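Local coordinates for DegV family protein (Thermus thermophilus, PDB 2DT8) that binds fatty acids, here holding a palmitic acid in its interior, and also carries a zinc ion, at residues A[28-33]-A[260-265]; A[162-167]-A[268-273]; A[10-15]-A[117-122]; A[155-160]-A[188-193]. All coordinates share one frame; numbering follows the deposited sequence.

Contact 1 of 4, residues A[28-33]-A[260-265]; sequences LYVNLS and LGAVIA. With PLM (palmitic acid), chain C.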
loop_
_atom_site.group_PDB
_atom_site.type_symbol
_atom_site.label_atom_id
_atom_site.label_comp_id
_atom_site.label_asym_id
_atom_site.label_seq_id
_atom_site.Cartn_x
_atom_site.Cartn_y
_atom_site.Cartn_z
ATOM N N LEU A 28 -9.589 6.748 -5.050
ATOM C CA LEU A 28 -9.434 7.802 -4.060
ATOM C C LEU A 28 -9.028 9.007 -4.918
ATOM O O LEU A 28 -8.762 8.861 -6.130
ATOM C CB LEU A 28 -8.367 7.478 -3.013
ATOM C CG LEU A 28 -8.974 6.768 -1.790
ATOM C CD1 LEU A 28 -9.154 5.278 -2.075
ATOM C CD2 LEU A 28 -8.098 6.982 -0.564
ATOM N N TYR A 29 -8.973 10.186 -4.308
ATOM C CA TYR A 29 -8.688 11.405 -5.045
ATOM C C TYR A 29 -7.589 12.258 -4.472
ATOM O O TYR A 29 -7.329 12.246 -3.272
ATOM C CB TYR A 29 -9.953 12.264 -5.126
ATOM C CG TYR A 29 -11.179 11.489 -5.516
ATOM C CD1 TYR A 29 -11.896 10.756 -4.569
ATOM C CD2 TYR A 29 -11.596 11.449 -6.840
ATOM C CE1 TYR A 29 -13.005 9.994 -4.939
ATOM C CE2 TYR A 29 -12.704 10.689 -7.221
ATOM C CZ TYR A 29 -13.397 9.969 -6.266
ATOM O OH TYR A 29 -14.489 9.225 -6.638
ATOM N N VAL A 30 -6.970 13.017 -5.365
ATOM C CA VAL A 30 -5.921 13.954 -5.024
ATOM C C VAL A 30 -6.488 15.351 -5.279
ATOM O O VAL A 30 -7.043 15.621 -6.348
ATOM C CB VAL A 30 -4.681 13.755 -5.910
ATOM C CG1 VAL A 30 -3.638 14.799 -5.574
ATOM C CG2 VAL A 30 -4.118 12.360 -5.707
ATOM N N ASN A 31 -6.346 16.220 -4.283
ATOM C CA ASN A 31 -6.804 17.606 -4.363
ATOM C C ASN A 31 -5.546 18.442 -4.583
ATOM O O ASN A 31 -4.677 18.513 -3.708
ATOM C CB ASN A 31 -7.497 17.994 -3.053
ATOM C CG ASN A 31 -8.607 17.031 -2.692
ATOM O OD1 ASN A 31 -9.489 16.756 -3.509
ATOM N ND2 ASN A 31 -8.573 16.511 -1.468
ATOM N N LEU A 32 -5.463 19.054 -5.763
ATOM C CA LEU A 32 -4.307 19.851 -6.152
ATOM C C LEU A 32 -4.725 20.880 -7.205
ATOM O O LEU A 32 -5.642 20.669 -7.987
ATOM C CB LEU A 32 -3.235 18.924 -6.738
ATOM C CG LEU A 32 -1.876 19.527 -7.092
ATOM C CD1 LEU A 32 -1.090 19.768 -5.818
ATOM C CD2 LEU A 32 -1.117 18.581 -8.011
ATOM N N SER A 33 -3.986 22.003 -7.163
ATOM C CA SER A 33 -4.297 23.047 -8.119
ATOM C C SER A 33 -5.763 23.518 -8.134
ATOM O O SER A 33 -6.307 23.973 -9.132
ATOM C CB SER A 33 -4.034 22.670 -9.585
ATOM O OG SER A 33 -2.733 22.136 -9.737
ATOM N N LEU A 260 4.401 4.132 -6.843
ATOM C CA LEU A 260 3.379 4.440 -5.856
ATOM C C LEU A 260 2.291 5.231 -6.568
ATOM O O LEU A 260 2.566 5.944 -7.550
ATOM C CB LEU A 260 3.952 5.357 -4.777
ATOM C CG LEU A 260 4.939 4.784 -3.770
ATOM C CD1 LEU A 260 5.537 5.919 -2.955
ATOM C CD2 LEU A 260 4.207 3.802 -2.867
ATOM N N GLY A 261 1.064 5.117 -6.087
ATOM C CA GLY A 261 -0.003 5.907 -6.666
ATOM C C GLY A 261 0.121 7.350 -6.189
ATOM O O GLY A 261 0.812 7.648 -5.206
ATOM N N ALA A 262 -0.562 8.253 -6.885
ATOM C CA ALA A 262 -0.533 9.664 -6.534
ATOM C C ALA A 262 -1.078 9.900 -5.128
ATOM O O ALA A 262 -0.593 10.775 -4.406
ATOM C CB ALA A 262 -1.335 10.457 -7.544
ATOM N N VAL A 263 -2.085 9.127 -4.720
ATOM C CA VAL A 263 -2.636 9.321 -3.381
ATOM C C VAL A 263 -1.613 8.951 -2.306
ATOM O O VAL A 263 -1.396 9.719 -1.365
ATOM C CB VAL A 263 -3.961 8.544 -3.194
ATOM C CG1 VAL A 263 -4.359 8.513 -1.717
ATOM C CG2 VAL A 263 -5.067 9.234 -3.996
ATOM N N ILE A 264 -0.955 7.803 -2.440
ATOM C CA ILE A 264 0.049 7.443 -1.449
ATOM C C ILE A 264 1.237 8.414 -1.503
ATOM O O ILE A 264 1.732 8.861 -0.470
ATOM C CB ILE A 264 0.573 5.999 -1.665
ATOM C CG1 ILE A 264 -0.564 4.996 -1.473
ATOM C CG2 ILE A 264 1.725 5.710 -0.693
ATOM C CD1 ILE A 264 -1.094 4.920 -0.048
ATOM N N ALA A 265 1.683 8.755 -2.711
ATOM C CA ALA A 265 2.822 9.653 -2.875
ATOM C C ALA A 265 2.571 11.047 -2.302
ATOM O O ALA A 265 3.519 11.740 -1.919
ATOM C CB ALA A 265 3.196 9.759 -4.348
HETATM C C1 PLM C . -7.203 9.534 2.262
HETATM O O1 PLM C . -8.082 8.911 3.051
HETATM O O2 PLM C . -7.369 10.703 1.988
HETATM C C2 PLM C . -6.007 8.777 1.721
HETATM C C3 PLM C . -4.893 8.788 2.773
HETATM C C4 PLM C . -3.651 8.072 2.236
HETATM C C5 PLM C . -2.574 8.063 3.320
HETATM C C6 PLM C . -1.356 7.271 2.849
HETATM C C7 PLM C . -0.295 7.318 3.930
HETATM C C8 PLM C . 0.837 6.380 3.583
HETATM C C9 PLM C . 1.702 6.202 4.828
HETATM C CA PLM C . 3.107 5.801 4.423
HETATM C CB PLM C . 3.131 4.294 4.246
HETATM C CC PLM C . 3.285 3.974 2.770
HETATM C CD PLM C . 4.502 3.088 2.584
HETATM C CE PLM C . 4.765 2.917 1.089
HETATM C CF PLM C . 6.058 2.115 0.879
HETATM C CG PLM C . 5.781 0.627 1.093
#
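The backbone N-H of Val263, the helix residue that meets Leu28 and Val30, is taken up by Asp39 OD1. Asp39 also pairs with Leu28 through the backbone, and so ties both segments together from outside. Gly261 sits at the N-cap, and the first turn closes with Ala265 N bonded to Gly261 O at 2.9 Å. The carboxylate of Asp39, placed at the N-terminal end of the helix, is probably favoured by the local dipole.

Across the contact no polar bond forms: methyls meet methyls, and Val263 CG2 also rests against Tyr29 O. The two valines slide past each other, touching through their CG2 methyls, with Val30 CG2 3.7 Å from Val263 CG2. In Val263 (chi1 168°) CG1 lies anti to the backbone N, and the branches divide: CG2 faces the strand, while CG1 rests 3.8 Å from C2 of the palmitic acid. Leu28, at the irregular point within strand 24-32, brings its CB to 3.9 Å from Val263 CG2, and its CD2 reaches C2 of the lipid at 3.6 Å. Ala262 CB fills in on the other flank, 3.8 Å from Val30 CG2. Ile264 CD1 lies 3.7 Å from C6 of the fatty acid. An alanine in place of Val263 would probably open a gap between strand and helix and strip the start of the acyl chain of one methyl neighbour. With almost nothing but methyl and methylene groups meeting, the contact suits a wall that holds alkane by shape, leaving the lipid carboxyl group to Ser93 and Thr61.

Contact 2 of 4, residues A[162-167]-A[268-273]; sequences LEFLKR and TGPGTY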
loop_
_atom_site.group_PDB
_atom_site.type_symbol
_atom_site.label_atom_id
_atom_site.label_comp_id
_atom_site.label_asym_id
_atom_site.label_seq_id
_atom_site.Cartn_x
_atom_site.Cartn_y
_atom_site.Cartn_z
ATOM N N LEU A 162 10.572 14.146 5.529
ATOM C CA LEU A 162 9.448 13.751 6.361
ATOM C C LEU A 162 8.332 14.798 6.265
ATOM O O LEU A 162 7.277 14.644 6.867
ATOM C CB LEU A 162 9.890 13.627 7.827
ATOM C CG LEU A 162 10.915 12.544 8.169
ATOM C CD1 LEU A 162 11.292 12.667 9.640
ATOM C CD2 LEU A 162 10.341 11.173 7.880
ATOM N N GLU A 163 8.547 15.840 5.466
ATOM C CA GLU A 163 7.573 16.926 5.369
ATOM C C GLU A 163 6.183 16.571 4.855
ATOM O O GLU A 163 5.187 17.135 5.328
ATOM C CB GLU A 163 8.150 18.079 4.542
ATOM C CG GLU A 163 7.375 19.403 4.629
ATOM C CD GLU A 163 7.359 20.019 6.021
ATOM O OE1 GLU A 163 8.253 19.718 6.839
ATOM O OE2 GLU A 163 6.441 20.828 6.284
ATOM N N PHE A 164 6.088 15.665 3.885
ATOM C CA PHE A 164 4.763 15.301 3.389
ATOM C C PHE A 164 4.005 14.465 4.415
ATOM O O PHE A 164 2.781 14.589 4.558
ATOM C CB PHE A 164 4.863 14.559 2.052
ATOM C CG PHE A 164 5.230 15.454 0.895
ATOM C CD1 PHE A 164 6.502 16.012 0.798
ATOM C CD2 PHE A 164 4.302 15.740 -0.093
ATOM C CE1 PHE A 164 6.839 16.840 -0.271
ATOM C CE2 PHE A 164 4.632 16.569 -1.164
ATOM C CZ PHE A 164 5.905 17.120 -1.253
ATOM N N LEU A 165 4.732 13.618 5.135
ATOM C CA LEU A 165 4.119 12.796 6.166
ATOM C C LEU A 165 3.615 13.712 7.284
ATOM O O LEU A 165 2.525 13.543 7.817
ATOM C CB LEU A 165 5.121 11.764 6.679
ATOM C CG LEU A 165 5.312 10.543 5.774
ATOM C CD1 LEU A 165 6.514 9.747 6.229
ATOM C CD2 LEU A 165 4.062 9.693 5.807
ATOM N N LYS A 166 4.503 14.662 7.626
ATOM C CA LYS A 166 4.108 15.615 8.644
ATOM C C LYS A 166 2.898 16.503 8.349
ATOM O O LYS A 166 1.984 16.638 9.153
ATOM C CB LYS A 166 5.324 16.502 8.880
ATOM C CG LYS A 166 5.038 17.670 9.824
ATOM C CD LYS A 166 6.259 18.564 9.973
ATOM C CE LYS A 166 5.936 19.789 10.809
ATOM N NZ LYS A 166 7.176 20.517 11.195
ATOM N N ARG A 167 2.913 17.066 7.178
ATOM C CA ARG A 167 1.816 17.926 6.779
ATOM C C ARG A 167 0.496 17.211 6.487
ATOM O O ARG A 167 -0.586 17.760 6.682
ATOM C CB ARG A 167 2.141 18.789 5.524
ATOM C CG ARG A 167 3.200 19.829 5.809
ATOM C CD ARG A 167 3.070 20.984 4.854
ATOM N NE ARG A 167 4.316 21.723 4.745
ATOM C CZ ARG A 167 4.579 22.578 3.765
ATOM N NH1 ARG A 167 3.610 22.957 2.940
ATOM N NH2 ARG A 167 5.809 23.046 3.611
ATOM N N THR A 268 3.760 10.352 1.268
ATOM C CA THR A 268 5.159 9.972 1.488
ATOM C C THR A 268 6.128 11.020 0.942
ATOM O O THR A 268 7.175 11.291 1.540
ATOM C CB THR A 268 5.487 8.611 0.849
ATOM O OG1 THR A 268 5.297 8.692 -0.567
ATOM C CG2 THR A 268 4.587 7.508 1.417
ATOM N N GLY A 269 5.776 11.605 -0.199
ATOM C CA GLY A 269 6.621 12.622 -0.788
ATOM C C GLY A 269 7.588 12.086 -1.823
ATOM O O GLY A 269 7.566 10.899 -2.143
ATOM N N PRO A 270 8.457 12.945 -2.366
ATOM C CA PRO A 270 9.432 12.529 -3.378
ATOM C C PRO A 270 10.518 11.605 -2.840
ATOM O O PRO A 270 10.760 11.537 -1.631
ATOM C CB PRO A 270 9.997 13.859 -3.882
ATOM C CG PRO A 270 9.902 14.744 -2.684
ATOM C CD PRO A 270 8.550 14.392 -2.098
ATOM N N GLY A 271 11.163 10.890 -3.756
ATOM C CA GLY A 271 12.238 9.991 -3.380
ATOM C C GLY A 271 11.858 8.874 -2.431
ATOM O O GLY A 271 12.672 8.453 -1.610
ATOM N N THR A 272 10.625 8.390 -2.533
ATOM C CA THR A 272 10.193 7.301 -1.664
ATOM C C THR A 272 10.543 5.975 -2.333
ATOM O O THR A 272 10.424 5.830 -3.549
ATOM C CB THR A 272 8.660 7.351 -1.420
ATOM O OG1 THR A 272 8.316 8.607 -0.819
ATOM C CG2 THR A 272 8.212 6.225 -0.480
ATOM N N TYR A 273 11.014 5.014 -1.545
ATOM C CA TYR A 273 11.316 3.690 -2.085
ATOM C C TYR A 273 11.303 2.692 -0.944
ATOM O O TYR A 273 11.506 3.057 0.210
ATOM C CB TYR A 273 12.679 3.654 -2.800
ATOM C CG TYR A 273 13.873 3.905 -1.914
ATOM C CD1 TYR A 273 14.301 5.205 -1.630
ATOM C CD2 TYR A 273 14.587 2.840 -1.355
ATOM C CE1 TYR A 273 15.398 5.435 -0.827
ATOM C CE2 TYR A 273 15.686 3.063 -0.543
ATOM C CZ TYR A 273 16.089 4.359 -0.282
ATOM O OH TYR A 273 17.184 4.582 0.512
HETATM O O HOH W 1 7.240 12.881 3.789
#
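Phe164 lays its ring against the backbone of Gly269. With chi1 at -73°, CG stands anti to its own carbonyl carbon, and one ring face receives Gly269 CA, 3.6 Å from CG, in a CH-pi contact displaced toward the rim. Next along, Pro270 crosses the phenylalanine at about a right angle and brings CD to 3.5 Å from Phe164 CE1. Gly269 has positive phi, and a CB there would run into the ring at CD1. An alanine at Phe164 would probably leave Gly269 CA and Pro270 CD without their aromatic cover, and Phe58 without the ring it meets.

This is the turn by which the chain leaves helix 262-268 for strand 273-279, packed on the short helix 163-168; Pro270 also pairs with Ala160 through the backbone, close to where strand 154-158 runs out. Two threonines brace the turn. Thr268 OG1, set between its backbone N and carbonyl carbon (chi1 62°), donates to Thr272 OG1 at 3.0 Å, and that hydroxyl passes its own proton to Gly269 O at 2.8 Å, from above the carbonyl plane. Leu165 swings its branched end toward Thr268, where CG stays 4.3 Å from Thr268 CA. A water joins the backbones beside it, accepting from Leu165 N at 2.9 Å and donating to Thr268 O at 2.8 Å.

Contact 3 of 4, residues A[10-15]-A[117-122]; sequences TSDLPQ and AASLGV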
loop_
_atom_site.group_PDB
_atom_site.type_symbol
_atom_site.label_atom_id
_atom_site.label_comp_id
_atom_site.label_asym_id
_atom_site.label_seq_id
_atom_site.Cartn_x
_atom_site.Cartn_y
_atom_site.Cartn_z
ATOM N N THR A 10 -5.496 2.882 -3.708
ATOM C CA THR A 10 -4.214 2.929 -3.018
ATOM C C THR A 10 -3.538 1.566 -2.911
ATOM O O THR A 10 -2.435 1.470 -2.386
ATOM C CB THR A 10 -4.297 3.585 -1.599
ATOM O OG1 THR A 10 -4.978 2.716 -0.686
ATOM C CG2 THR A 10 -5.010 4.925 -1.674
ATOM N N SER A 11 -4.188 0.507 -3.393
ATOM C CA SER A 11 -3.553 -0.812 -3.369
ATOM C C SER A 11 -2.446 -0.837 -4.438
ATOM O O SER A 11 -1.631 -1.751 -4.482
ATOM C CB SER A 11 -4.583 -1.918 -3.620
ATOM O OG SER A 11 -5.341 -1.692 -4.793
ATOM N N ASP A 12 -2.436 0.181 -5.300
ATOM C CA ASP A 12 -1.393 0.355 -6.318
ATOM C C ASP A 12 -1.045 -0.877 -7.156
ATOM O O ASP A 12 0.131 -1.143 -7.444
ATOM C CB ASP A 12 -0.112 0.893 -5.654
ATOM C CG ASP A 12 -0.270 2.316 -5.105
ATOM O OD1 ASP A 12 -1.253 2.994 -5.485
ATOM O OD2 ASP A 12 0.590 2.756 -4.305
ATOM N N LEU A 13 -2.066 -1.612 -7.575
ATOM C CA LEU A 13 -1.859 -2.805 -8.397
ATOM C C LEU A 13 -1.739 -2.445 -9.869
ATOM O O LEU A 13 -2.487 -1.607 -10.359
ATOM C CB LEU A 13 -3.047 -3.751 -8.244
ATOM C CG LEU A 13 -3.110 -4.540 -6.942
ATOM C CD1 LEU A 13 -4.489 -5.148 -6.771
ATOM C CD2 LEU A 13 -2.031 -5.612 -6.966
ATOM N N PRO A 14 -0.807 -3.080 -10.591
ATOM C CA PRO A 14 -0.647 -2.789 -12.022
ATOM C C PRO A 14 -1.965 -3.187 -12.690
ATOM O O PRO A 14 -2.707 -4.032 -12.207
ATOM C CB PRO A 14 0.473 -3.728 -12.448
ATOM C CG PRO A 14 1.234 -3.980 -11.198
ATOM C CD PRO A 14 0.186 -4.061 -10.127
ATOM N N GLN A 15 -2.211 -2.496 -13.818
ATOM C CA GLN A 15 -3.421 -2.814 -14.550
ATOM C C GLN A 15 -3.462 -4.227 -15.138
ATOM O O GLN A 15 -4.517 -4.816 -15.332
ATOM C CB GLN A 15 -3.507 -1.860 -15.791
ATOM C CG GLN A 15 -4.738 -1.981 -16.712
ATOM C CD GLN A 15 -4.774 -3.245 -17.582
ATOM O OE1 GLN A 15 -3.742 -3.729 -18.081
ATOM N NE2 GLN A 15 -5.981 -3.767 -17.790
ATOM N N ALA A 117 -2.294 -1.999 6.037
ATOM C CA ALA A 117 -1.190 -1.774 5.114
ATOM C C ALA A 117 -1.514 -0.643 4.149
ATOM O O ALA A 117 -2.581 -0.027 4.220
ATOM C CB ALA A 117 -0.889 -3.051 4.339
ATOM N N ALA A 118 -0.592 -0.384 3.228
ATOM C CA ALA A 118 -0.772 0.673 2.239
ATOM C C ALA A 118 -0.051 0.285 0.945
ATOM O O ALA A 118 0.843 -0.557 0.965
ATOM C CB ALA A 118 -0.206 1.995 2.791
ATOM N N SER A 119 -0.429 0.914 -0.167
ATOM C CA SER A 119 0.170 0.642 -1.479
ATOM C C SER A 119 0.149 -0.871 -1.756
ATOM O O SER A 119 -0.834 -1.544 -1.424
ATOM C CB SER A 119 1.597 1.214 -1.536
ATOM O OG SER A 119 2.124 1.118 -2.845
ATOM N N LEU A 120 1.212 -1.417 -2.351
ATOM C CA LEU A 120 1.244 -2.855 -2.641
ATOM C C LEU A 120 1.171 -3.752 -1.408
ATOM O O LEU A 120 1.072 -4.973 -1.536
ATOM C CB LEU A 120 2.464 -3.216 -3.493
ATOM C CG LEU A 120 2.237 -2.978 -4.985
ATOM C CD1 LEU A 120 3.493 -3.367 -5.750
ATOM C CD2 LEU A 120 1.049 -3.794 -5.470
ATOM N N GLY A 121 1.236 -3.158 -0.216
ATOM C CA GLY A 121 1.068 -3.943 0.999
ATOM C C GLY A 121 -0.378 -4.422 1.006
ATOM O O GLY A 121 -0.700 -5.514 1.486
ATOM N N VAL A 122 -1.268 -3.589 0.474
ATOM C CA VAL A 122 -2.676 -3.960 0.370
ATOM C C VAL A 122 -2.807 -4.822 -0.887
ATOM O O VAL A 122 -3.433 -5.884 -0.884
ATOM C CB VAL A 122 -3.586 -2.719 0.204
ATOM C CG1 VAL A 122 -5.041 -3.160 0.097
ATOM C CG2 VAL A 122 -3.390 -1.760 1.373
#
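Ser11 and Ser119 bring their CA atoms to 4.4 Å, close enough for the two main chains to touch directly. The chain of residues 10-15 comes out of a 3-10 turn and kinks at Asp12, which has positive phi; Ser119 also has positive phi, just before helix 120-135. Weak CA-H...O contacts run both ways: Ser11 CA lies 3.4 Å from Ser119 O, and Leu120 CA 3.6 Å from Ser11 O. Ser119 O also accepts Val122 N in the first helical turn.

Ser119 is the N-cap, yet its hydroxyl makes no capping bond. With chi1 at -172°, OG is anti to the backbone N and gives its proton to Asp12 OD2 at 2.7 Å, on the anti side and 19° out of the carboxylate plane. That carboxylate is well gripped, since OD2 also takes Gly261 N and OD1 takes Trp40 NE1. Leu120 CD2 rides over the kinked chain, 3.4 Å from Asp12 O, and touches Leu13 CD2 at 3.9 Å. Ser11 CB meets Val122 CG1 at 3.9 Å, while Ser11 OG turns back to Asp8 O.

Both segments follow strands of one sheet. Residues 10-15 come after strand 3-8. Residues 117-122 come after strand 110-114. Both strands run parallel to strand 82-87 between them. Leu13 packs further along helix 120-135, and Leu120 leans on strand 225-231 of the other sheet.

Contact 4 of 4, residues A[155-160]-A[188-193]; sequences VRFSVA and LTLKEG. With PLM (palmitic acid), chain C.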
loop_
_atom_site.group_PDB
_atom_site.type_symbol
_atom_site.label_atom_id
_atom_site.label_comp_id
_atom_site.label_asym_id
_atom_site.label_seq_id
_atom_site.Cartn_x
_atom_site.Cartn_y
_atom_site.Cartn_z
ATOM N N VAL A 155 7.733 -4.757 5.987
ATOM C CA VAL A 155 7.739 -3.515 5.230
ATOM C C VAL A 155 8.789 -2.541 5.739
ATOM O O VAL A 155 8.945 -2.336 6.942
ATOM C CB VAL A 155 6.347 -2.795 5.195
ATOM C CG1 VAL A 155 5.788 -2.606 6.603
ATOM C CG2 VAL A 155 6.494 -1.432 4.488
ATOM N N ARG A 156 9.551 -1.987 4.799
ATOM C CA ARG A 156 10.538 -0.966 5.102
ATOM C C ARG A 156 10.524 0.013 3.948
ATOM O O ARG A 156 10.380 -0.380 2.791
ATOM C CB ARG A 156 11.955 -1.541 5.213
ATOM C CG ARG A 156 12.249 -2.287 6.501
ATOM C CD ARG A 156 12.196 -1.376 7.719
ATOM N NE ARG A 156 12.614 -2.081 8.935
ATOM C CZ ARG A 156 11.858 -2.948 9.603
ATOM N NH1 ARG A 156 10.631 -3.234 9.189
ATOM N NH2 ARG A 156 12.328 -3.539 10.699
ATOM N N PHE A 157 10.659 1.291 4.262
ATOM C CA PHE A 157 10.744 2.293 3.210
ATOM C C PHE A 157 11.493 3.512 3.706
ATOM O O PHE A 157 11.670 3.709 4.910
ATOM C CB PHE A 157 9.355 2.702 2.670
ATOM C CG PHE A 157 8.491 3.463 3.648
ATOM C CD1 PHE A 157 7.782 2.798 4.653
ATOM C CD2 PHE A 157 8.332 4.842 3.525
ATOM C CE1 PHE A 157 6.922 3.502 5.511
ATOM C CE2 PHE A 157 7.477 5.555 4.376
ATOM C CZ PHE A 157 6.769 4.880 5.376
ATOM N N SER A 158 11.984 4.303 2.758
ATOM C CA SER A 158 12.670 5.548 3.076
ATOM C C SER A 158 12.005 6.635 2.236
ATOM O O SER A 158 11.278 6.339 1.277
ATOM C CB SER A 158 14.158 5.441 2.744
ATOM O OG SER A 158 14.873 6.571 3.225
ATOM N N VAL A 159 12.241 7.891 2.615
ATOM C CA VAL A 159 11.668 9.053 1.937
ATOM C C VAL A 159 12.715 10.159 1.884
ATOM O O VAL A 159 13.630 10.187 2.707
ATOM C CB VAL A 159 10.426 9.591 2.695
ATOM C CG1 VAL A 159 9.297 8.578 2.641
ATOM C CG2 VAL A 159 10.779 9.876 4.156
ATOM N N ALA A 160 12.589 11.067 0.922
ATOM C CA ALA A 160 13.550 12.163 0.803
ATOM C C ALA A 160 13.379 13.151 1.947
ATOM O O ALA A 160 14.350 13.744 2.412
ATOM C CB ALA A 160 13.363 12.886 -0.536
ATOM N N LEU A 188 11.723 3.689 7.631
ATOM C CA LEU A 188 10.419 3.591 8.274
ATOM C C LEU A 188 9.715 2.263 8.037
ATOM O O LEU A 188 10.083 1.497 7.151
ATOM C CB LEU A 188 9.527 4.722 7.750
ATOM C CG LEU A 188 10.114 6.136 7.855
ATOM C CD1 LEU A 188 9.102 7.148 7.338
ATOM C CD2 LEU A 188 10.479 6.442 9.295
ATOM N N THR A 189 8.682 2.010 8.834
ATOM C CA THR A 189 7.891 0.787 8.704
ATOM C C THR A 189 6.469 1.124 9.149
ATOM O O THR A 189 6.122 2.298 9.316
ATOM C CB THR A 189 8.495 -0.363 9.585
ATOM O OG1 THR A 189 7.794 -1.593 9.337
ATOM C CG2 THR A 189 8.400 -0.025 11.068
ATOM N N LEU A 190 5.632 0.101 9.271
ATOM C CA LEU A 190 4.279 0.279 9.782
ATOM C C LEU A 190 4.055 -0.814 10.815
ATOM O O LEU A 190 4.507 -1.943 10.635
ATOM C CB LEU A 190 3.217 0.140 8.682
ATOM C CG LEU A 190 2.994 1.349 7.766
ATOM C CD1 LEU A 190 3.951 1.287 6.599
ATOM C CD2 LEU A 190 1.554 1.356 7.262
ATOM N N LYS A 191 3.394 -0.470 11.911
ATOM C CA LYS A 191 3.059 -1.445 12.944
ATOM C C LYS A 191 1.611 -1.149 13.301
ATOM O O LYS A 191 1.251 0.002 13.535
ATOM C CB LYS A 191 3.960 -1.293 14.177
ATOM C CG LYS A 191 5.421 -1.634 13.897
ATOM C CD LYS A 191 5.588 -3.098 13.488
ATOM C CE LYS A 191 7.016 -3.378 13.041
ATOM N NZ LYS A 191 7.229 -4.814 12.709
ATOM N N GLU A 192 0.859 -2.128 13.327
ATOM C CA GLU A 192 -0.554 -1.971 13.615
ATOM C C GLU A 192 -1.285 -0.971 12.717
ATOM O O GLU A 192 -2.247 -0.326 13.115
ATOM C CB GLU A 192 -0.756 -1.679 15.099
ATOM C CG GLU A 192 -0.443 -2.876 15.970
ATOM C CD GLU A 192 -1.351 -4.055 15.655
ATOM O OE1 GLU A 192 -2.589 -3.871 15.642
ATOM O OE2 GLU A 192 -0.829 -5.166 15.417
ATOM N N GLY A 193 -0.742 -0.871 11.491
ATOM C CA GLY A 193 -1.376 0.026 10.546
ATOM C C GLY A 193 -1.007 1.517 10.622
ATOM O O GLY A 193 -1.602 2.371 9.960
HETATM C C1 PLM C . -7.203 9.534 2.262
HETATM O O1 PLM C . -8.082 8.911 3.051
HETATM O O2 PLM C . -7.369 10.703 1.988
HETATM C C2 PLM C . -6.007 8.777 1.721
HETATM C C3 PLM C . -4.893 8.788 2.773
HETATM C C4 PLM C . -3.651 8.072 2.236
HETATM C C5 PLM C . -2.574 8.063 3.320
HETATM C C6 PLM C . -1.356 7.271 2.849
HETATM C C7 PLM C . -0.295 7.318 3.930
HETATM C C8 PLM C . 0.837 6.380 3.583
HETATM C C9 PLM C . 1.702 6.202 4.828
HETATM C CA PLM C . 3.107 5.801 4.423
HETATM C CB PLM C . 3.131 4.294 4.246
HETATM C CC PLM C . 3.285 3.974 2.770
HETATM C CD PLM C . 4.502 3.088 2.584
HETATM C CE PLM C . 4.765 2.917 1.089
HETATM C CF PLM C . 6.058 2.115 0.879
HETATM C CG PLM C . 5.781 0.627 1.093
HETATM O O HOH W 2 10.149 -4.941 12.089
#
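Phe157 is sandwiched between Leu188 and the fatty acid. Leu188 CB lies over one ring face, 3.6 Å from Phe157 CZ, and CD of the palmitic acid sits over the centre of the opposite face, 3.8 Å above the plane. Leu190 CD1 adds a methyl 3.9 Å from Phe157 CE1 and also touches the lipid.

In the backbone that carries the ring, Phe157 and Leu188 form an antiparallel hydrogen-bonded pair: Leu188 N reaches Phe157 O at 2.7 Å, almost straight, and Phe157 N reaches Leu188 O at 3.0 Å. Further out, Val155 O takes two donors from opposite faces of its plane, Thr189 OG1 at 2.8 Å and Arg156 NH1 at 2.9 Å. The arginine, bent at chi2, lies alongside Thr189. A water in its guanidinium plane accepts from Arg156 NH2 and Lys191 NZ, bridging two like charges.

Strand 154-158 is an outer strand of its four-stranded sheet, bonded through Arg156 and Ser158 to strand 273-279. The single bridge fastens to it the hairpin of strands 185-191 and 194-201, and helix 204-219 packs on Arg156.

In the fold
All four contacts are largely buried, and contact 3 lies nearest the middle of the chain. Contacts 1 and 4, centres about 19 Å apart, never touch but share the palmitic acid: contact 1 lines mainly its carboxyl half, contact 4 its tail. Contact 1 has no polar bond across its segments and is almost wholly apolar; contact 3 relies on close main chains and a buried carboxylate, and through Asp12 is tied to the helix start of contact 1. Residues 260-265 and 268-273 hold opposite ends of helix 262-268. Contacts 2 and 4 meet through strands 154-158 and 273-279; contact 2 sets a ring over a glycine CA, whereas contact 4 adds strand pairing and, at exposed Lys191, charge and water.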